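Local coordinates for structure-specific endonuclease subunit slx1 (Schizosaccharomyces pombe, PDB 4ZDT), which is the catalytic subunit of the slx1-slx4 structure-specific endonuclease, which cuts branched DNA near junctions during repair and recombination, at the interface of chains A and B. Numbering follows the deposited sequence. Chains: chain A, Structure-specific endonuclease subunit slx1; chain B, Structure-specific endonuclease subunit slx4.

The interface of chains A and B. Residues chain A 38, 41, 43-44, 46-47; chain B 17, 25.
B:Lys17, near the end of helix 3-18 of slx4, pushes its side-chain nitrogen NZ into the loop of the slx1 RING finger that follows helix 33-40. Two backbone carbonyls hold it there. B:Lys17 NZ gives a hydrogen bond of 2.7 Å to A:Glu44 O, coming from above the carbonyl plane. B:Lys17 NZ also bonds to A:Gln46 O at 2.8 Å, in the carbonyl plane, with a C=O...N angle of 158°. The chain is extended except for a bend at chi3 (-71°), which turns its end toward these oxygens. Its methylenes are in contact too. The side chains of B:Lys17 and A:Leu41 point toward each other, and B:Lys17 CD meets the methyl A:Leu41 CD1 at 3.9 Å. B:Lys17 CG faces CG1 of A:Val47.

B:Trp25, from helix 23-29, makes a further polar link. Its indole NE1 donates to A:Val47 O at 2.8 Å, nearly straight (171° at H). The oxygen sits at the ring edge, in the indole plane, and receives the N-H on a lone pair, which should help fix how the ring is turned. CG of B:Lys17 lies over one ring face toward the rim, while A:Leu41 CD1 reaches B:Trp25 CZ2 of the six-membered ring at 3.9 Å.

The packing is tight around B:Lys17, A:Leu41, A:Val47 and the indole. It is looser at the margins. The carboxylate of A:Glu44 makes a weak salt bridge, OE1 to B:Lys17 NZ at 3.4 Å. A:Ser38 brings CB to CH2 of B:Trp25 at 4.1 Å. A:Glu43 is barely buried by slx4, but its OE2 accepts a bond from A:Gln46 NE2 that may steady the loop.

Shortening B:Lys17 to an alanine would probably leave the carbonyls of A:Glu44 and A:Gln46 without their shared donor, the A:Glu44 carboxylate without its charged mate, and a gap beside A:Leu41, A:Val47 and the indole face.

The site joins the RING finger to the slx4 C-terminal domain, helping hold the catalytic and regulatory subunits together as a heterodimer.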
loop_
_atom_site.group_PDB
_atom_site.type_symbol
_atom_site.label_atom_id
_atom_site.label_comp_id
_atom_site.label_asym_id
_atom_site.label_seq_id
_atom_site.Cartn_x
_atom_site.Cartn_y
_atom_site.Cartn_z
ATOM N N SER A 38 -0.900 -3.597 5.877
ATOM C CA SER A 38 -0.076 -4.747 6.272
ATOM C C SER A 38 -0.928 -5.834 6.998
ATOM O O SER A 38 -0.802 -7.042 6.705
ATOM C CB SER A 38 1.128 -4.263 7.098
ATOM O OG SER A 38 1.941 -5.348 7.456
ATOM N N LEU A 41 -3.087 -7.751 4.254
ATOM C CA LEU A 41 -2.409 -8.506 3.181
ATOM C C LEU A 41 -2.280 -10.009 3.478
ATOM O O LEU A 41 -1.964 -10.390 4.601
ATOM C CB LEU A 41 -1.022 -7.883 2.867
ATOM C CG LEU A 41 -1.042 -6.451 2.304
ATOM C CD1 LEU A 41 0.349 -5.899 2.075
ATOM C CD2 LEU A 41 -1.870 -6.328 1.033
ATOM N N GLU A 43 -0.507 -12.313 1.239
ATOM C CA GLU A 43 0.723 -12.862 0.643
ATOM C C GLU A 43 1.777 -11.769 0.431
ATOM O O GLU A 43 1.443 -10.592 0.257
ATOM C CB GLU A 43 0.416 -13.620 -0.659
ATOM C CG GLU A 43 -0.497 -12.875 -1.619
ATOM C CD GLU A 43 -0.797 -13.641 -2.901
ATOM O OE1 GLU A 43 -1.124 -14.849 -2.809
ATOM O OE2 GLU A 43 -0.732 -13.033 -4.000
ATOM N N GLU A 44 3.049 -12.164 0.453
ATOM C CA GLU A 44 4.140 -11.191 0.495
ATOM C C GLU A 44 4.328 -10.352 -0.765
ATOM O O GLU A 44 4.887 -9.256 -0.697
ATOM C CB GLU A 44 5.453 -11.844 0.930
ATOM C CG GLU A 44 5.549 -12.082 2.458
ATOM C CD GLU A 44 5.561 -10.796 3.319
ATOM O OE1 GLU A 44 5.575 -9.661 2.775
ATOM O OE2 GLU A 44 5.561 -10.928 4.569
ATOM N N GLN A 46 1.786 -9.058 -2.418
ATOM C CA GLN A 46 0.696 -8.074 -2.487
ATOM C C GLN A 46 1.061 -6.745 -1.842
ATOM O O GLN A 46 1.751 -6.713 -0.813
ATOM C CB GLN A 46 -0.586 -8.618 -1.837
ATOM C CG GLN A 46 -1.219 -9.840 -2.558
ATOM C CD GLN A 46 -1.790 -9.564 -3.970
ATOM O OE1 GLN A 46 -2.314 -8.481 -4.265
ATOM N NE2 GLN A 46 -1.717 -10.580 -4.833
ATOM N N VAL A 47 0.577 -5.658 -2.444
ATOM C CA VAL A 47 0.779 -4.305 -1.924
ATOM C C VAL A 47 -0.544 -3.539 -1.672
ATOM O O VAL A 47 -0.590 -2.630 -0.831
ATOM C CB VAL A 47 1.743 -3.455 -2.817
ATOM C CG1 VAL A 47 3.230 -3.931 -2.657
ATOM C CG2 VAL A 47 1.329 -3.465 -4.305
ATOM N N LYS B 17 7.316 -2.027 0.492
ATOM C CA LYS B 17 6.776 -2.236 1.824
ATOM C C LYS B 17 7.805 -2.135 2.944
ATOM O O LYS B 17 7.438 -1.921 4.107
ATOM C CB LYS B 17 6.065 -3.594 1.907
ATOM C CG LYS B 17 4.799 -3.659 1.045
ATOM C CD LYS B 17 3.997 -4.925 1.293
ATOM C CE LYS B 17 4.676 -6.169 0.735
ATOM N NZ LYS B 17 3.785 -7.373 0.944
ATOM N N TRP B 25 4.408 3.368 -1.208
ATOM C CA TRP B 25 3.346 2.495 -0.736
ATOM C C TRP B 25 2.082 3.336 -0.493
ATOM O O TRP B 25 0.980 2.926 -0.854
ATOM C CB TRP B 25 3.761 1.718 0.504
ATOM C CG TRP B 25 2.890 0.516 0.778
ATOM C CD1 TRP B 25 1.910 -0.003 -0.039
ATOM C CD2 TRP B 25 2.955 -0.339 1.910
ATOM N NE1 TRP B 25 1.353 -1.112 0.535
ATOM C CE2 TRP B 25 1.972 -1.341 1.736
ATOM C CE3 TRP B 25 3.743 -0.355 3.072
ATOM C CZ2 TRP B 25 1.761 -2.352 2.673
ATOM C CZ3 TRP B 25 3.541 -1.360 3.997
ATOM C CH2 TRP B 25 2.549 -2.343 3.802
#